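Local coordinates for protein YCAC GENE product (Escherichia coli, PDB 1YAC) that is an octameric hydrolase of the isochorismatase-like family, built from subunits with a three-layer alpha-beta-alpha sandwich fold, at the interface of chains A and B and the interface of chains A and C. Numbering follows the deposited sequence. Chains: chain A/B/C, YCAC GENE product.

Contact 1: the interface of chains A and B. Residues chain A 127-128, 130, 158; chain B 2-5.
The last turn of helix 115-128 in chain A lies against the extended N-terminal segment of chain B, and A:Glu128 has the most surface buried here, 69 Å². Its CG stands anti to the backbone N (chi1 175°) and the chain runs on extended, so that CB passes the carbonyl oxygen of B:Lys3 and the carboxylate arrives beside B:Pro4, with CD 4.0 Å from B:Pro4 CA. One carboxylate oxygen, OE1, accepts the backbone N-H of B:Tyr5 at 2.8 Å from its N. The bond is almost straight, 175° at the hydrogen, although the donor stands somewhat above the carboxylate plane. The side chains of A:Glu128 and B:Tyr5 cross at about a right angle, and the bond is made to the tyrosine main chain. At the other end of the segment the poorly ordered B:Thr2 turns its hydroxyl to the helix end: OG1 donates to the carbonyl O of A:Ile127 at 2.9 Å, lying in the carbonyl plane. Water 1 joins the same two oxygens, so this late helical carbonyl gains two polar partners. Between these ends the aliphatic stem of B:Lys3, also poorly ordered, passes A:Ala158 at the close of helix 145-158, its CD 4.1 Å from A:Ala158 CA. The site ties the N-terminal arm of one subunit to the ends of two helices of its neighbour, and so probably helps to hold the octamer together.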
loop_
_atom_site.group_PDB
_atom_site.type_symbol
_atom_site.label_atom_id
_atom_site.label_comp_id
_atom_site.label_asym_id
_atom_site.label_seq_id
_atom_site.Cartn_x
_atom_site.Cartn_y
_atom_site.Cartn_z
ATOM N N ILE A 127 30.782 -15.766 1.512
ATOM C CA ILE A 127 30.601 -16.449 0.233
ATOM C C ILE A 127 31.961 -16.510 -0.466
ATOM O O ILE A 127 32.350 -17.568 -0.978
ATOM C CB ILE A 127 29.544 -15.724 -0.665
ATOM C CG1 ILE A 127 28.132 -16.010 -0.138
ATOM C CG2 ILE A 127 29.669 -16.160 -2.143
ATOM C CD1 ILE A 127 27.047 -15.157 -0.776
ATOM N N GLU A 128 32.711 -15.410 -0.436
ATOM C CA GLU A 128 34.033 -15.405 -1.071
ATOM C C GLU A 128 34.950 -16.440 -0.413
ATOM O O GLU A 128 35.779 -17.057 -1.073
ATOM C CB GLU A 128 34.690 -14.026 -0.994
ATOM C CG GLU A 128 36.114 -14.021 -1.541
ATOM C CD GLU A 128 36.756 -12.647 -1.555
ATOM O OE1 GLU A 128 36.042 -11.635 -1.731
ATOM O OE2 GLU A 128 37.994 -12.579 -1.418
ATOM N N GLY A 130 34.071 -19.257 0.667
ATOM C CA GLY A 130 33.627 -20.608 0.397
ATOM C C GLY A 130 32.501 -21.159 1.240
ATOM O O GLY A 130 32.146 -22.330 1.100
ATOM N N ALA A 158 25.343 -12.743 -5.502
ATOM C CA ALA A 158 26.574 -13.380 -5.037
ATOM C C ALA A 158 26.423 -14.863 -4.728
ATOM O O ALA A 158 27.413 -15.549 -4.500
ATOM C CB ALA A 158 27.100 -12.656 -3.815
ATOM N N THR B 2 34.913 -18.341 -4.141
ATOM C CA THR B 2 33.638 -18.352 -4.915
ATOM C C THR B 2 33.529 -16.997 -5.596
ATOM O O THR B 2 34.510 -16.510 -6.154
ATOM C CB THR B 2 32.456 -18.567 -3.952
ATOM O OG1 THR B 2 32.839 -19.551 -2.982
ATOM C CG2 THR B 2 31.199 -19.032 -4.706
ATOM N N LYS B 3 32.347 -16.395 -5.568
ATOM C CA LYS B 3 32.197 -15.086 -6.162
ATOM C C LYS B 3 32.934 -14.143 -5.227
ATOM O O LYS B 3 32.757 -14.207 -4.005
ATOM C CB LYS B 3 30.723 -14.684 -6.258
ATOM C CG LYS B 3 29.940 -15.488 -7.267
ATOM C CD LYS B 3 29.009 -14.608 -8.083
ATOM C CE LYS B 3 28.358 -15.425 -9.188
ATOM N NZ LYS B 3 27.466 -14.600 -10.053
ATOM N N PRO B 4 33.861 -13.347 -5.774
ATOM C CA PRO B 4 34.609 -12.406 -4.947
ATOM C C PRO B 4 33.666 -11.307 -4.494
ATOM O O PRO B 4 32.710 -10.970 -5.198
ATOM C CB PRO B 4 35.629 -11.819 -5.928
ATOM C CG PRO B 4 35.751 -12.857 -6.984
ATOM C CD PRO B 4 34.338 -13.317 -7.164
ATOM N N TYR B 5 33.935 -10.761 -3.316
ATOM C CA TYR B 5 33.147 -9.654 -2.784
ATOM C C TYR B 5 33.863 -8.407 -3.331
ATOM O O TYR B 5 34.956 -8.062 -2.868
ATOM C CB TYR B 5 33.197 -9.707 -1.253
ATOM C CG TYR B 5 32.597 -8.545 -0.477
ATOM C CD1 TYR B 5 31.735 -7.611 -1.074
ATOM C CD2 TYR B 5 32.885 -8.406 0.873
ATOM C CE1 TYR B 5 31.174 -6.567 -0.314
ATOM C CE2 TYR B 5 32.346 -7.380 1.631
ATOM C CZ TYR B 5 31.494 -6.465 1.043
ATOM O OH TYR B 5 30.979 -5.455 1.834
HETATM O O HOH W 1 30.602 -19.894 -1.267
#

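Contact 2: the interface of chains A and B. Residues chain A 23-24, 26-27, 29, 64, 143; chain B 191, 193-194, 197.
Charge pairing is concentrated where A:Arg29 and B:Asp193, near the start of helix 192-204, meet tip to tip. The arginine chain is extended from CG to NE and presents its guanidinium side-on: NE donates to OD2 of B:Asp193 at 2.7 Å and NH2 to OD1 at 2.8 Å. Both carboxylate oxygens use their syn lone pairs, and the two planes lie 17° apart, so the salt bridge is nearly coplanar and the paired bonds fix the rotation of both groups. An alanine in place of A:Arg29 would remove both bonds and would probably leave the B:Asp193 carboxylate poorly neutralised and less firmly oriented.

Apolar packing lies alongside. A:Leu27 slides past B:Asp193 in the opposite direction, its CD2 pressing to 3.2 Å from CB of the aspartate and 3.8 Å from CG2 of B:Ile191. CG2 of B:Ile191 also meets CE1 of A:Phe143, the two side chains crossing at about a right angle. Farther along the helix B:Leu197 sets its CB 3.9 Å from CB of A:Pro64, while its methyls reach A:Gly23 and A:Ser26.

Water completes the seam. Water 2 bridges the carbonyl O of A:Leu27 and OD2 of B:Asp193. Water 3 links OG of A:Ser26 to the carbonyl O of B:Asp193. That serine hydroxyl, with OG between the backbone N and the carbonyl carbon (chi1 71°), also donates to O of A:Gly23 at 2.8 Å, nearly along the C=O axis.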
loop_
_atom_site.group_PDB
_atom_site.type_symbol
_atom_site.label_atom_id
_atom_site.label_comp_id
_atom_site.label_asym_id
_atom_site.label_seq_id
_atom_site.Cartn_x
_atom_site.Cartn_y
_atom_site.Cartn_z
ATOM N N GLY A 23 19.527 0.328 20.250
ATOM C CA GLY A 23 19.496 1.579 19.517
ATOM C C GLY A 23 19.257 1.326 18.040
ATOM O O GLY A 23 18.350 1.901 17.437
ATOM N N LEU A 24 20.028 0.401 17.467
ATOM C CA LEU A 24 19.911 0.078 16.041
ATOM C C LEU A 24 18.523 -0.416 15.612
ATOM O O LEU A 24 18.105 -0.202 14.467
ATOM C CB LEU A 24 21.007 -0.913 15.619
ATOM C CG LEU A 24 22.445 -0.378 15.695
ATOM C CD1 LEU A 24 23.450 -1.498 15.350
ATOM C CD2 LEU A 24 22.616 0.801 14.739
ATOM N N SER A 26 15.803 0.805 16.364
ATOM C CA SER A 26 14.921 1.952 16.076
ATOM C C SER A 26 15.041 2.379 14.602
ATOM O O SER A 26 14.154 3.041 14.068
ATOM C CB SER A 26 15.188 3.146 17.014
ATOM O OG SER A 26 16.419 3.782 16.746
ATOM N N LEU A 27 16.149 2.009 13.962
ATOM C CA LEU A 27 16.374 2.322 12.552
ATOM C C LEU A 27 15.588 1.376 11.623
ATOM O O LEU A 27 15.377 1.672 10.441
ATOM C CB LEU A 27 17.868 2.233 12.211
ATOM C CG LEU A 27 18.814 3.172 12.962
ATOM C CD1 LEU A 27 20.231 2.972 12.443
ATOM C CD2 LEU A 27 18.401 4.610 12.783
ATOM N N ARG A 29 12.687 0.032 9.910
ATOM C CA ARG A 29 11.340 0.481 9.566
ATOM C C ARG A 29 10.778 -0.272 8.374
ATOM O O ARG A 29 9.638 0.002 7.958
ATOM C CB ARG A 29 11.318 1.990 9.286
ATOM C CG ARG A 29 11.610 2.861 10.507
ATOM C CD ARG A 29 11.610 4.350 10.158
ATOM N NE ARG A 29 11.799 5.174 11.352
ATOM C CZ ARG A 29 10.821 5.548 12.181
ATOM N NH1 ARG A 29 9.553 5.180 11.954
ATOM N NH2 ARG A 29 11.118 6.267 13.267
ATOM N N PRO A 64 25.515 5.301 20.842
ATOM C CA PRO A 64 24.125 5.370 20.385
ATOM C C PRO A 64 23.560 4.019 19.927
ATOM O O PRO A 64 22.363 3.761 20.076
ATOM C CB PRO A 64 24.205 6.349 19.215
ATOM C CG PRO A 64 25.358 7.217 19.576
ATOM C CD PRO A 64 26.364 6.236 20.092
ATOM N N PHE A 143 16.218 0.336 6.864
ATOM C CA PHE A 143 15.452 1.572 6.726
ATOM C C PHE A 143 14.111 1.464 5.993
ATOM O O PHE A 143 13.084 1.899 6.510
ATOM C CB PHE A 143 16.307 2.649 6.031
ATOM C CG PHE A 143 17.638 2.888 6.688
ATOM C CD1 PHE A 143 17.751 3.742 7.790
ATOM C CD2 PHE A 143 18.783 2.234 6.227
ATOM C CE1 PHE A 143 18.981 3.934 8.428
ATOM C CE2 PHE A 143 20.020 2.414 6.857
ATOM C CZ PHE A 143 20.119 3.264 7.957
ATOM N N ILE B 191 19.981 10.857 9.034
ATOM C CA ILE B 191 19.146 9.781 9.555
ATOM C C ILE B 191 18.532 10.283 10.867
ATOM O O ILE B 191 19.152 10.168 11.933
ATOM C CB ILE B 191 19.979 8.498 9.833
ATOM C CG1 ILE B 191 20.818 8.129 8.606
ATOM C CG2 ILE B 191 19.055 7.339 10.226
ATOM C CD1 ILE B 191 21.864 7.069 8.896
ATOM N N ASP B 193 16.456 9.121 12.915
ATOM C CA ASP B 193 16.454 8.108 13.969
ATOM C C ASP B 193 17.811 8.009 14.665
ATOM O O ASP B 193 17.879 7.884 15.892
ATOM C CB ASP B 193 16.036 6.734 13.415
ATOM C CG ASP B 193 14.567 6.699 12.948
ATOM O OD1 ASP B 193 13.687 7.291 13.623
ATOM O OD2 ASP B 193 14.293 6.060 11.912
ATOM N N TYR B 194 18.885 8.091 13.884
ATOM C CA TYR B 194 20.224 8.003 14.443
ATOM C C TYR B 194 20.541 9.260 15.246
ATOM O O TYR B 194 21.127 9.183 16.333
ATOM C CB TYR B 194 21.280 7.806 13.354
ATOM C CG TYR B 194 22.556 7.250 13.945
ATOM C CD1 TYR B 194 22.603 5.930 14.397
ATOM C CD2 TYR B 194 23.694 8.050 14.112
ATOM C CE1 TYR B 194 23.733 5.411 15.001
ATOM C CE2 TYR B 194 24.852 7.528 14.727
ATOM C CZ TYR B 194 24.850 6.204 15.164
ATOM O OH TYR B 194 25.957 5.631 15.743
ATOM N N LEU B 197 19.066 8.956 18.636
ATOM C CA LEU B 197 19.847 8.062 19.486
ATOM C C LEU B 197 21.047 8.820 20.044
ATOM O O LEU B 197 21.435 8.618 21.206
ATOM C CB LEU B 197 20.351 6.853 18.688
ATOM C CG LEU B 197 19.300 5.840 18.227
ATOM C CD1 LEU B 197 19.959 4.751 17.477
ATOM C CD2 LEU B 197 18.584 5.236 19.390
HETATM O O HOH W 2 15.162 4.482 9.859
HETATM O O HOH W 3 15.872 6.607 17.356
#

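Contact 3: the interface of chains A and C. Residues chain A 32-35, 38, 190, 192; chain C 32-35, 38, 192.
A:Lys35, on the first turn of helix 33-49, reaches across a two-fold axis into the equivalent helix start of chain C. Its CG is anti to the backbone N (chi1 178°), which sends CB and CG past the carboxylate of C:Asp34, CG coming to 3.4 Å from OD2. The chain runs straight through CD and then bends at chi3 and chi4 (-60° and -56°), turning CE across C:Glu32, 3.5 Å from its OE1. At the tip NZ makes salt bridges to OE1 of C:Glu32 at 2.8 Å and to OD2 of C:Asp34 at 3.0 Å, meeting each from above its carboxylate plane. C:Lys35 returns the same pair of bonds to chain A.

The glutamates cap their own helices: OE1 of A:Glu32 accepts the backbone N-H of A:Asp34, and OE2 that of A:Lys35. At the axis the two glutamates stand tip to tip, with OE2 of A:Glu32 only 2.7 Å from OE2 of C:Glu32. Such closeness suggests a proton shared between them, although protonation is not seen; the flanking lysines and helix ends would probably ease the remaining charge.

Farther out, water 4 joins ND2 of A:Asn38 to OD2 of C:Asp34. This amide is positioned by A:His190, whose carbonyl O accepts from ND2 at 2.8 Å while its ring ND1 donates to OD1. The site thus packs the N-terminal ends of two symmetry-related helices 33-49 together, flanked by A:Pro192 and C:Pro192 at the start of helix 192-204.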
loop_
_atom_site.group_PDB
_atom_site.type_symbol
_atom_site.label_atom_id
_atom_site.label_comp_id
_atom_site.label_asym_id
_atom_site.label_seq_id
_atom_site.Cartn_x
_atom_site.Cartn_y
_atom_site.Cartn_z
ATOM N N GLU A 32 7.629 -3.974 10.475
ATOM C CA GLU A 32 7.038 -3.381 11.675
ATOM C C GLU A 32 7.580 -4.072 12.922
ATOM O O GLU A 32 7.829 -5.277 12.914
ATOM C CB GLU A 32 5.502 -3.330 11.596
ATOM C CG GLU A 32 4.777 -4.627 11.768
ATOM C CD GLU A 32 4.395 -4.938 13.221
ATOM O OE1 GLU A 32 4.412 -4.033 14.117
ATOM O OE2 GLU A 32 4.062 -6.115 13.449
ATOM N N PRO A 33 7.729 -3.318 14.023
ATOM C CA PRO A 33 8.271 -3.829 15.286
ATOM C C PRO A 33 7.702 -5.066 15.957
ATOM O O PRO A 33 8.475 -5.860 16.498
ATOM C CB PRO A 33 8.265 -2.590 16.195
ATOM C CG PRO A 33 7.105 -1.792 15.671
ATOM C CD PRO A 33 7.249 -1.926 14.184
ATOM N N ASP A 34 6.381 -5.238 15.973
ATOM C CA ASP A 34 5.819 -6.422 16.633
ATOM C C ASP A 34 6.240 -7.691 15.885
ATOM O O ASP A 34 6.672 -8.679 16.495
ATOM C CB ASP A 34 4.300 -6.313 16.731
ATOM C CG ASP A 34 3.849 -5.077 17.516
ATOM O OD1 ASP A 34 4.553 -4.640 18.461
ATOM O OD2 ASP A 34 2.790 -4.535 17.174
ATOM N N LYS A 35 6.130 -7.644 14.562
ATOM C CA LYS A 35 6.549 -8.764 13.713
ATOM C C LYS A 35 8.072 -8.954 13.795
ATOM O O LYS A 35 8.557 -10.077 13.962
ATOM C CB LYS A 35 6.149 -8.511 12.253
ATOM C CG LYS A 35 6.600 -9.621 11.310
ATOM C CD LYS A 35 6.134 -9.386 9.875
ATOM C CE LYS A 35 4.627 -9.310 9.794
ATOM N NZ LYS A 35 3.982 -10.536 10.374
ATOM N N ASN A 38 9.143 -10.564 17.145
ATOM C CA ASN A 38 8.777 -11.976 17.153
ATOM C C ASN A 38 9.721 -12.815 16.297
ATOM O O ASN A 38 10.169 -13.889 16.721
ATOM C CB ASN A 38 7.348 -12.172 16.654
ATOM C CG ASN A 38 6.946 -13.638 16.614
ATOM O OD1 ASN A 38 6.966 -14.336 17.643
ATOM N ND2 ASN A 38 6.599 -14.122 15.427
ATOM N N HIS A 190 5.623 -18.616 18.179
ATOM C CA HIS A 190 5.943 -17.591 17.196
ATOM C C HIS A 190 5.018 -17.395 15.996
ATOM O O HIS A 190 5.298 -16.574 15.125
ATOM C CB HIS A 190 7.392 -17.775 16.739
ATOM C CG HIS A 190 8.374 -17.629 17.853
ATOM N ND1 HIS A 190 8.639 -16.420 18.461
ATOM C CD2 HIS A 190 9.129 -18.547 18.503
ATOM C CE1 HIS A 190 9.527 -16.595 19.428
ATOM N NE2 HIS A 190 9.834 -17.878 19.469
ATOM N N PRO A 192 0.988 -16.828 15.843
ATOM C CA PRO A 192 -0.347 -16.760 16.449
ATOM C C PRO A 192 -1.384 -17.635 15.743
ATOM O O PRO A 192 -2.174 -18.316 16.402
ATOM C CB PRO A 192 -0.690 -15.276 16.336
ATOM C CG PRO A 192 0.652 -14.625 16.580
ATOM C CD PRO A 192 1.579 -15.481 15.721
ATOM N N GLU C 32 -2.532 -7.404 11.047
ATOM C CA GLU C 32 -1.688 -8.603 10.972
ATOM C C GLU C 32 -1.594 -9.296 12.335
ATOM O O GLU C 32 -1.579 -8.639 13.377
ATOM C CB GLU C 32 -0.326 -8.310 10.317
ATOM C CG GLU C 32 0.681 -7.557 11.152
ATOM C CD GLU C 32 1.577 -8.457 12.023
ATOM O OE1 GLU C 32 1.745 -9.687 11.757
ATOM O OE2 GLU C 32 2.131 -7.892 12.980
ATOM N N PRO C 33 -1.488 -10.636 12.339
ATOM C CA PRO C 33 -1.423 -11.441 13.568
ATOM C C PRO C 33 -0.436 -11.141 14.677
ATOM O O PRO C 33 -0.816 -11.205 15.845
ATOM C CB PRO C 33 -1.318 -12.885 13.045
ATOM C CG PRO C 33 -0.642 -12.725 11.717
ATOM C CD PRO C 33 -1.340 -11.493 11.146
ATOM N N ASP C 34 0.813 -10.816 14.356
ATOM C CA ASP C 34 1.769 -10.538 15.432
ATOM C C ASP C 34 1.337 -9.292 16.203
ATOM O O ASP C 34 1.268 -9.307 17.433
ATOM C CB ASP C 34 3.194 -10.381 14.884
ATOM C CG ASP C 34 3.672 -11.621 14.161
ATOM O OD1 ASP C 34 3.287 -12.736 14.564
ATOM O OD2 ASP C 34 4.425 -11.478 13.186
ATOM N N LYS C 35 0.964 -8.246 15.474
ATOM C CA LYS C 35 0.512 -7.007 16.098
ATOM C C LYS C 35 -0.805 -7.236 16.841
ATOM O O LYS C 35 -0.972 -6.797 17.997
ATOM C CB LYS C 35 0.313 -5.917 15.036
ATOM C CG LYS C 35 -0.263 -4.614 15.587
ATOM C CD LYS C 35 -0.355 -3.539 14.530
ATOM C CE LYS C 35 0.993 -3.270 13.908
ATOM N NZ LYS C 35 2.036 -2.924 14.940
ATOM N N ASN C 38 -0.327 -9.140 20.099
ATOM C CA ASN C 38 0.279 -8.240 21.082
ATOM C C ASN C 38 -0.723 -7.241 21.667
ATOM O O ASN C 38 -0.748 -7.019 22.887
ATOM C CB ASN C 38 1.470 -7.486 20.479
ATOM C CG ASN C 38 2.095 -6.519 21.459
ATOM O OD1 ASN C 38 2.502 -6.910 22.552
ATOM N ND2 ASN C 38 2.123 -5.248 21.107
ATOM N N PRO C 192 7.821 -2.928 21.566
ATOM C CA PRO C 192 9.248 -3.193 21.359
ATOM C C PRO C 192 10.123 -1.927 21.314
ATOM O O PRO C 192 11.228 -1.920 21.843
ATOM C CB PRO C 192 9.252 -3.939 20.028
ATOM C CG PRO C 192 7.964 -4.739 20.112
ATOM C CD PRO C 192 6.991 -3.716 20.636
HETATM O O HOH W 4 6.187 -13.363 12.331
HETATM O O HOH W 5 1.274 -3.143 18.755
#

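Contacts 1 and 2 belong to the same A-B interface, their C-alpha centres about 30 Å apart, so the interface spans well-separated places, among them the N-terminal arm and helix 192-204 of chain B. Contact 3 lies on the two-fold A-C interface, about 19 Å from contact 2 and 35 Å from contact 1, centre to centre. Contact 2 uses the start of helix 192-204 of chain B, contact 3 A:Pro192 and C:Pro192; as every copy is alike, this helix start serves both kinds of interface. On chain A much of both contacts comes from residues 23-38, which probably couples the two interface types within the octamer.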